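Local coordinates for protein acyl-CoA dehydrogenase (PDB 2PG0) that binds FAD and probably catalyses the alpha-beta dehydrogenation of thioester-linked acyl chains as a flavoprotein of the acyl-CoA dehydrogenase family, assembled from four copies, at residues A[326-329]-A[330-334]; A[8-12]-A[13-17]; A[231-234]-A[235-238]; A[355-358]-A[359-362]. All coordinates share one frame; numbering follows the deposited sequence.

Contact 1: A[326-329]-A[330-334]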
# COMPACT_ATOMS: atom_id res chain seq x y z
N LYS A 326 -2.41 18.59 4.26
CA LYS A 326 -1.41 18.81 3.21
C LYS A 326 -0.74 17.51 2.74
O LYS A 326 -0.73 17.23 1.55
CB LYS A 326 -0.36 19.83 3.66
CG LYS A 326 0.47 20.44 2.53
CD LYS A 326 1.63 19.51 2.15
CE LYS A 326 2.54 20.14 1.13
NZ LYS A 326 3.59 19.21 0.66
N TRP A 327 -0.18 16.72 3.65
CA TRP A 327 0.53 15.53 3.22
C TRP A 327 -0.41 14.45 2.69
O TRP A 327 -0.15 13.86 1.64
CB TRP A 327 1.52 15.00 4.28
CG TRP A 327 0.97 14.01 5.28
CD1 TRP A 327 0.58 14.27 6.56
CD2 TRP A 327 0.76 12.60 5.08
NE1 TRP A 327 0.13 13.12 7.17
CE2 TRP A 327 0.23 12.08 6.28
CE3 TRP A 327 0.96 11.73 4.00
CZ2 TRP A 327 -0.10 10.73 6.43
CZ3 TRP A 327 0.64 10.38 4.14
CH2 TRP A 327 0.11 9.90 5.36
N TRP A 328 -1.50 14.20 3.40
CA TRP A 328 -2.37 13.09 3.04
C TRP A 328 -3.10 13.33 1.72
O TRP A 328 -3.18 12.43 0.89
CB TRP A 328 -3.36 12.75 4.15
CG TRP A 328 -4.04 11.45 3.90
CD1 TRP A 328 -3.62 10.20 4.31
CD2 TRP A 328 -5.26 11.24 3.16
NE1 TRP A 328 -4.51 9.25 3.88
CE2 TRP A 328 -5.52 9.85 3.17
CE3 TRP A 328 -6.16 12.10 2.51
CZ2 TRP A 328 -6.64 9.30 2.55
CZ3 TRP A 328 -7.27 11.55 1.90
CH2 TRP A 328 -7.51 10.16 1.92
N ILE A 329 -3.61 14.55 1.53
CA ILE A 329 -4.34 14.89 0.30
C ILE A 329 -3.40 14.91 -0.92
O ILE A 329 -3.78 14.45 -2.00
CB ILE A 329 -5.17 16.19 0.43
CG1 ILE A 329 -6.30 15.99 1.44
CG2 ILE A 329 -5.80 16.57 -0.92
CD1 ILE A 329 -7.04 17.28 1.86
N THR A 330 -2.20 15.45 -0.76
CA THR A 330 -1.24 15.44 -1.87
C THR A 330 -0.85 14.01 -2.28
O THR A 330 -0.82 13.70 -3.47
CB THR A 330 -0.01 16.35 -1.64
OG1 THR A 330 0.71 15.95 -0.46
CG2 THR A 330 -0.43 17.83 -1.54
N GLU A 331 -0.56 13.15 -1.30
CA GLU A 331 -0.28 11.74 -1.61
C GLU A 331 -1.48 11.05 -2.26
O GLU A 331 -1.32 10.29 -3.20
CB GLU A 331 0.17 10.94 -0.37
CG GLU A 331 1.53 11.35 0.18
CD GLU A 331 2.69 11.26 -0.83
OE1 GLU A 331 2.62 10.48 -1.81
OE2 GLU A 331 3.69 11.98 -0.63
N MET A 332 -2.68 11.35 -1.76
CA MET A 332 -3.92 10.79 -2.30
C MET A 332 -4.11 11.21 -3.76
O MET A 332 -4.49 10.40 -4.60
CB MET A 332 -5.11 11.24 -1.47
CG MET A 332 -6.34 10.39 -1.62
SD MET A 332 -7.76 11.35 -1.08
CE MET A 332 -7.87 12.47 -2.51
N ALA A 333 -3.83 12.48 -4.05
CA ALA A 333 -3.99 13.00 -5.40
C ALA A 333 -2.96 12.37 -6.35
O ALA A 333 -3.26 12.09 -7.51
CB ALA A 333 -3.89 14.52 -5.40
N LYS A 334 -1.76 12.11 -5.83
CA LYS A 334 -0.73 11.38 -6.59
C LYS A 334 -1.20 9.97 -6.96
O LYS A 334 -1.00 9.53 -8.08
CB LYS A 334 0.60 11.36 -5.83
CG LYS A 334 1.37 12.67 -5.92
CD LYS A 334 2.45 12.80 -4.82
CE LYS A 334 3.55 11.77 -4.96
NZ LYS A 334 4.45 11.80 -3.74
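Met-332 runs across the indole of Trp-328 one helical turn away, a Met-aromatic contact on the buried side of helix 319-343. Its CB sits over one ring face, 4.2 Å from the centroid of the six-membered ring, while SD approaches that ring obliquely. CG lies 3.7 Å from CH2 of Trp-328; the still shorter approach of SD to the ring is doubtful in detail. Four residues apart, the two lie on one flank; with CG anti to the backbone N in each (chi1 -168° and -161°), the thioether comes against the six-membered ring. Replacing Trp-328 by an alanine would probably open a gap beside Met-332 and free its thioether to turn. Backbone bonds one turn apart support the pair, such as Met-332 N to Trp-328 O at 2.9 Å.

The looser, partly exposed side is that of Glu-331 and Lys-334. Glu-331 reaches the rim of the Trp-327 ring in its plane, with CG 3.9 Å from CE3. Its carboxylate turns to Lys-334, whose NZ forms a salt bridge to Glu-331 OE1 at 3.0 Å, and OE2 also bonds Asn-372. Trp-327 itself is buried against the second subunit, its NE1 bonding Thr-296 there.

Helix 285-313 backs Trp-328 and Met-332, helix 237-273 covers Ile-329, and helix 372-382 lies against Trp-327, so this turn is held within the C-terminal helical bundle.

Contact 2: A[8-12]-A[13-17]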
# COMPACT_ATOMS: atom_id res chain seq x y z
N ARG A 8 -20.26 24.03 5.49
CA ARG A 8 -20.96 25.20 6.00
C ARG A 8 -20.35 26.55 5.67
O ARG A 8 -20.95 27.57 5.99
CB ARG A 8 -21.12 25.09 7.53
CG ARG A 8 -21.77 23.82 8.00
CD ARG A 8 -22.30 23.96 9.42
NE ARG A 8 -22.48 22.65 10.04
CZ ARG A 8 -23.45 22.34 10.91
NH1 ARG A 8 -24.34 23.25 11.28
NH2 ARG A 8 -23.51 21.11 11.41
N TYR A 9 -19.17 26.58 5.06
CA TYR A 9 -18.52 27.87 4.82
C TYR A 9 -19.01 28.58 3.55
O TYR A 9 -18.72 29.76 3.36
CB TYR A 9 -16.98 27.77 4.85
CG TYR A 9 -16.38 26.83 3.83
CD1 TYR A 9 -16.07 27.28 2.55
CD2 TYR A 9 -16.12 25.50 4.15
CE1 TYR A 9 -15.52 26.42 1.61
CE2 TYR A 9 -15.56 24.63 3.22
CZ TYR A 9 -15.27 25.10 1.94
OH TYR A 9 -14.72 24.25 1.00
N LEU A 10 -19.75 27.87 2.71
CA LEU A 10 -20.28 28.47 1.48
C LEU A 10 -21.75 28.82 1.65
O LEU A 10 -22.57 27.97 2.01
CB LEU A 10 -20.11 27.53 0.28
CG LEU A 10 -18.70 27.12 -0.13
CD1 LEU A 10 -18.75 26.06 -1.22
CD2 LEU A 10 -17.84 28.32 -0.58
N ARG A 11 -22.08 30.09 1.38
CA ARG A 11 -23.48 30.49 1.30
C ARG A 11 -23.85 30.85 -0.14
O ARG A 11 -23.01 30.79 -1.04
CB ARG A 11 -23.79 31.62 2.28
CG ARG A 11 -22.92 32.85 2.17
CD ARG A 11 -23.10 33.75 3.40
NE ARG A 11 -22.44 33.18 4.57
CZ ARG A 11 -21.24 33.55 5.01
NH1 ARG A 11 -20.55 34.51 4.39
NH2 ARG A 11 -20.72 32.95 6.08
N GLU A 12 -25.12 31.20 -0.36
CA GLU A 12 -25.60 31.51 -1.70
C GLU A 12 -24.70 32.50 -2.46
O GLU A 12 -24.43 32.30 -3.64
CB GLU A 12 -27.06 31.98 -1.67
CG GLU A 12 -27.77 31.91 -3.03
CD GLU A 12 -27.71 30.54 -3.71
OE1 GLU A 12 -27.75 29.50 -3.00
OE2 GLU A 12 -27.63 30.49 -4.95
N GLU A 13 -24.23 33.55 -1.78
CA GLU A 13 -23.34 34.55 -2.40
C GLU A 13 -22.06 33.93 -2.99
O GLU A 13 -21.57 34.38 -4.03
CB GLU A 13 -23.01 35.69 -1.43
CG GLU A 13 -21.98 35.35 -0.36
CD GLU A 13 -21.88 36.39 0.73
OE1 GLU A 13 -20.88 37.15 0.73
OE2 GLU A 13 -22.79 36.46 1.58
N HIS A 14 -21.52 32.92 -2.31
CA HIS A 14 -20.32 32.21 -2.78
C HIS A 14 -20.66 31.34 -3.98
O HIS A 14 -19.84 31.18 -4.89
CB HIS A 14 -19.70 31.37 -1.66
CG HIS A 14 -19.27 32.18 -0.47
ND1 HIS A 14 -19.93 32.13 0.74
CD2 HIS A 14 -18.26 33.06 -0.31
CE1 HIS A 14 -19.33 32.94 1.60
NE2 HIS A 14 -18.32 33.52 0.99
N HIS A 15 -21.87 30.78 -3.99
CA HIS A 15 -22.34 29.96 -5.10
C HIS A 15 -22.56 30.77 -6.37
O HIS A 15 -22.18 30.32 -7.45
CB HIS A 15 -23.60 29.18 -4.71
CG HIS A 15 -23.36 28.16 -3.64
ND1 HIS A 15 -24.12 28.08 -2.50
CD2 HIS A 15 -22.42 27.18 -3.54
CE1 HIS A 15 -23.67 27.10 -1.74
NE2 HIS A 15 -22.64 26.54 -2.35
N MET A 16 -23.14 31.97 -6.23
CA MET A 16 -23.28 32.86 -7.39
C MET A 16 -21.92 33.39 -7.84
O MET A 16 -21.67 33.51 -9.04
CB MET A 16 -24.31 33.99 -7.21
CG MET A 16 -24.63 34.45 -5.80
SD MET A 16 -26.17 35.45 -5.69
CE MET A 16 -27.45 34.19 -5.70
N PHE A 17 -21.04 33.67 -6.88
CA PHE A 17 -19.67 34.08 -7.20
C PHE A 17 -18.91 33.01 -7.99
O PHE A 17 -18.22 33.35 -8.96
CB PHE A 17 -18.88 34.46 -5.93
CG PHE A 17 -17.43 34.76 -6.19
CD1 PHE A 17 -17.04 36.01 -6.66
CD2 PHE A 17 -16.45 33.78 -5.98
CE1 PHE A 17 -15.69 36.28 -6.91
CE2 PHE A 17 -15.11 34.05 -6.23
CZ PHE A 17 -14.73 35.30 -6.69
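His-14 folds back on Arg-11, the N-cap residue of helix 12-28, and its imidazole accepts a hydrogen bond from the N-cap amide. Going outward along His-14, CB rests 3.7 Å from Leu-10 CD2. CG, set beside the backbone N (chi1 -60°), lies near the same methyl and swings the ring back toward the preceding loop. ND1 then accepts from Arg-11 N at 3.0 Å with a nearly straight N-H (174°), the donor lying in the ring plane. CE1 comes over one face of the Arg-11 guanidinium, 3.4 Å from NH1, and NE2 at the far end bonds Asp-70. Glu-13 CG lies over one face of the ring. Putting a leucine in place of His-14 would probably strip the Arg-11 amide of its acceptor and Asp-70 of its histidine partner.

The Arg-11 carbonyl starts the helical bonding, receiving His-15 N at 3.2 Å and, weakly, His-14 N. Glu-13 runs alongside Arg-11, but its OE1 is bonded to Tyr-73 of helix 71-84, and its OE2 stays beyond salt-bridge range of the guanidinium. On the exposed surface, Met-16 crosses Glu-12 at about a right angle, its CE 3.5 Å from Glu-12 CG.

Contact 3: A[231-234]-A[235-238]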
# COMPACT_ATOMS: atom_id res chain seq x y z
N LEU A 231 9.98 44.39 6.40
CA LEU A 231 8.63 44.00 6.78
C LEU A 231 8.65 43.47 8.21
O LEU A 231 9.23 42.41 8.48
CB LEU A 231 8.08 42.96 5.80
CG LEU A 231 6.58 42.67 5.73
CD1 LEU A 231 5.78 43.93 5.39
CD2 LEU A 231 6.32 41.58 4.70
N GLY A 232 8.02 44.22 9.11
CA GLY A 232 7.97 43.85 10.53
C GLY A 232 9.24 44.21 11.28
O GLY A 232 9.89 45.22 10.98
N GLU A 233 9.60 43.37 12.24
CA GLU A 233 10.76 43.62 13.09
C GLU A 233 11.95 42.76 12.67
O GLU A 233 11.78 41.61 12.25
CB GLU A 233 10.42 43.39 14.57
CG GLU A 233 9.20 44.19 15.06
CD GLU A 233 8.93 44.06 16.55
OE1 GLU A 233 8.64 42.93 17.02
OE2 GLU A 233 8.98 45.09 17.26
N GLU A 234 13.16 43.32 12.78
CA GLU A 234 14.39 42.59 12.53
C GLU A 234 14.49 41.38 13.46
O GLU A 234 14.21 41.48 14.65
CB GLU A 234 15.61 43.49 12.73
CG GLU A 234 15.99 44.33 11.52
CD GLU A 234 17.42 44.86 11.60
OE1 GLU A 234 17.92 45.10 12.72
OE2 GLU A 234 18.05 45.04 10.53
N GLY A 235 14.89 40.23 12.91
CA GLY A 235 15.05 39.02 13.70
C GLY A 235 13.77 38.29 14.10
O GLY A 235 13.82 37.30 14.84
N LYS A 236 12.63 38.77 13.61
CA LYS A 236 11.34 38.11 13.86
C LYS A 236 10.79 37.43 12.61
O LYS A 236 9.69 36.88 12.62
CB LYS A 236 10.30 39.08 14.43
CG LYS A 236 10.74 39.85 15.68
CD LYS A 236 10.92 38.94 16.89
CE LYS A 236 11.32 39.75 18.12
NZ LYS A 236 11.65 38.84 19.27
N GLY A 237 11.57 37.48 11.53
CA GLY A 237 11.16 36.93 10.23
C GLY A 237 10.69 35.49 10.27
O GLY A 237 9.71 35.13 9.62
N PHE A 238 11.39 34.66 11.05
CA PHE A 238 11.05 33.24 11.18
C PHE A 238 9.66 33.04 11.78
O PHE A 238 8.93 32.13 11.37
CB PHE A 238 12.10 32.50 12.02
CG PHE A 238 12.13 31.00 11.81
CD1 PHE A 238 12.70 30.45 10.67
CD2 PHE A 238 11.60 30.14 12.78
CE1 PHE A 238 12.74 29.07 10.48
CE2 PHE A 238 11.62 28.76 12.60
CZ PHE A 238 12.20 28.22 11.45
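A type II beta turn from Glu-233 to Lys-236 carries the chain from strand 230-231 into helix 237-273, and the first and last residues of the turn make its one cross-bond. Lys-236 N donates to Glu-233 O at 3.3 Å with an N-H angle of 155°. The donor stands 46° out of the carbonyl plane, well above it rather than on a lone pair, so the closure is long and tilted.

Gly-235 occupies the third position with a positive phi of 77°, a conformation that favours glycine. Steric room points the same way, since a beta carbon built there would come against Glu-234 O.

Beyond the backbone, the side chains of Glu-233 and Lys-236 run side by side in the same direction. They meet by their aliphatic parts, Glu-233 CB lying 3.7 Å from Lys-236 CG. The lysine bends at its second torsion, and its NZ ends 5.6 Å from Glu-233 OE1. That is too far for a salt bridge, and any attraction between the charges is probably modest on this exposed surface.

Glu-234, the second residue of the turn, sends its extended chain off to a different side, and its OE2 is hydrogen-bonded to Tyr-152. Ser-188 OG bonds Gly-235 N, tying the turn to strand 187-193. The same strand pairs through its backbone with Leu-231 before the turn and Gly-237 after it, so strand 187-193, next to the outermost strand 230-231 of the mixed sheet, holds both ends of this link as helix 237-273 sets off.

Contact 4: A[355-358]-A[359-362]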
# COMPACT_ATOMS: atom_id res chain seq x y z
N ILE A 355 -5.36 14.28 -19.07
CA ILE A 355 -4.81 13.52 -17.94
C ILE A 355 -3.28 13.49 -17.89
O ILE A 355 -2.71 13.46 -16.80
CB ILE A 355 -5.42 12.08 -17.81
CG1 ILE A 355 -5.15 11.51 -16.42
CG2 ILE A 355 -4.91 11.15 -18.91
CD1 ILE A 355 -5.73 12.36 -15.28
N ALA A 356 -2.63 13.50 -19.05
CA ALA A 356 -1.16 13.49 -19.10
C ALA A 356 -0.58 14.69 -18.34
O ALA A 356 0.32 14.54 -17.51
CB ALA A 356 -0.67 13.49 -20.55
N ARG A 357 -1.13 15.87 -18.63
CA ARG A 357 -0.71 17.11 -17.99
C ARG A 357 -1.04 17.13 -16.49
O ARG A 357 -0.20 17.53 -15.67
CB ARG A 357 -1.42 18.26 -18.69
CG ARG A 357 -1.09 19.63 -18.23
CD ARG A 357 -2.25 20.49 -18.69
NE ARG A 357 -3.11 20.74 -17.57
CZ ARG A 357 -4.37 21.17 -17.62
NH1 ARG A 357 -5.02 21.38 -18.77
NH2 ARG A 357 -4.97 21.38 -16.47
N ARG A 358 -2.25 16.69 -16.14
CA ARG A 358 -2.65 16.60 -14.73
C ARG A 358 -1.68 15.70 -13.96
O ARG A 358 -1.27 16.03 -12.85
CB ARG A 358 -4.08 16.06 -14.61
CG ARG A 358 -5.14 16.89 -15.36
CD ARG A 358 -5.60 18.08 -14.56
NE ARG A 358 -6.67 18.83 -15.24
CZ ARG A 358 -7.13 20.01 -14.83
NH1 ARG A 358 -6.63 20.60 -13.74
NH2 ARG A 358 -8.10 20.60 -15.53
N TYR A 359 -1.30 14.58 -14.58
CA TYR A 359 -0.35 13.62 -13.99
C TYR A 359 1.03 14.25 -13.74
O TYR A 359 1.60 14.07 -12.67
CB TYR A 359 -0.22 12.38 -14.89
CG TYR A 359 0.81 11.37 -14.42
CD1 TYR A 359 0.43 10.26 -13.66
CD2 TYR A 359 2.16 11.51 -14.76
CE1 TYR A 359 1.37 9.32 -13.24
CE2 TYR A 359 3.11 10.58 -14.34
CZ TYR A 359 2.70 9.49 -13.58
OH TYR A 359 3.63 8.55 -13.16
N ARG A 360 1.54 14.99 -14.73
CA ARG A 360 2.84 15.66 -14.58
C ARG A 360 2.81 16.79 -13.55
O ARG A 360 3.82 17.09 -12.93
CB ARG A 360 3.32 16.22 -15.93
CG ARG A 360 3.82 15.15 -16.92
CD ARG A 360 4.47 15.77 -18.15
NE ARG A 360 3.48 16.44 -19.01
CZ ARG A 360 3.21 17.74 -18.98
NH1 ARG A 360 3.86 18.54 -18.14
NH2 ARG A 360 2.28 18.23 -19.79
N ASP A 361 1.64 17.40 -13.37
CA ASP A 361 1.48 18.57 -12.50
C ASP A 361 1.41 18.21 -11.01
O ASP A 361 1.90 18.96 -10.15
CB ASP A 361 0.25 19.39 -12.90
CG ASP A 361 0.47 20.22 -14.18
OD1 ASP A 361 1.59 20.17 -14.73
OD2 ASP A 361 -0.48 20.92 -14.62
N ILE A 362 0.83 17.06 -10.70
CA ILE A 362 0.51 16.73 -9.31
C ILE A 362 1.68 16.45 -8.35
O ILE A 362 1.61 16.85 -7.19
CB ILE A 362 -0.60 15.63 -9.20
CG1 ILE A 362 -1.20 15.59 -7.78
CG2 ILE A 362 -0.10 14.26 -9.69
CD1 ILE A 362 -1.93 16.88 -7.39
O HOH W 1 -3.17 20.92 -14.11
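Asp-361 and Arg-357, one turn apart on the short helix 354-361 in the C-terminal domain of the acyl-CoA dehydrogenase fold, are joined chiefly through a water. Water 1 donates to Asp-361 OD2 at 2.7 Å and accepts from Arg-357 NH2 at 3.0 Å, sitting at the guanidinium edge in its plane. The direct salt bridge is long, with Arg-357 NE 4.0 Å from Asp-361 OD2 and the two planes 34° apart. Both groups also have direct partners beyond the helix: Arg-357 NH2 bonds Val-84 O, and Asp-361 OD1 takes the amide of Leu-210. Bonds to both carboxylate oxygens and the nearby arginine probably favour the charged form despite burial.

Backbone bonds run the length of the turn, among them Tyr-359 N to Ile-355 O at 2.9 Å. Asp-361 N bonds Arg-357 O and, weakly, Arg-358 O.

Farther out, Arg-358 pairs with Glu-354 and Arg-360 with Glu-351, each in a salt bridge, while Arg-360 O meets the Tyr-349 hydroxyl of the third subunit. Tyr-359 has CG anti to the backbone N (chi1 176°), and its ring leads away from this turn to pack on Met-341 of helix 319-343 and Pro-363 of the third subunit.

Two of the arginines also pack on each other. Arg-360 crosses Arg-357 at about a right angle, their guanidinium planes 67° apart, and bends at its third torsion so that one guanidinium face lies over Arg-357 CA, with NH2 3.7 Å from that atom.

How the contacts relate
Along the chain the order is contacts 2, 3, 1, 4. Contacts 1 and 4 lie on successive helices, 319-343 and 354-361, of the C-terminal domain, their centres about 14 Å apart. They touch where Ala-333 CB packs on Ile-362 CD1 at 3.7 Å, so the two turns share one interior near the FAD-binding residues. Contact 2 begins the N-terminal helix, its centre about 26 Å from that of contact 1. Contact 3 lies at the far side of the chain from contact 4, centres about 38 Å apart, where the middle-domain sheet passes into helix 237-273. That long helix links the sheet side of the chain to the bundle holding contacts 1 and 4.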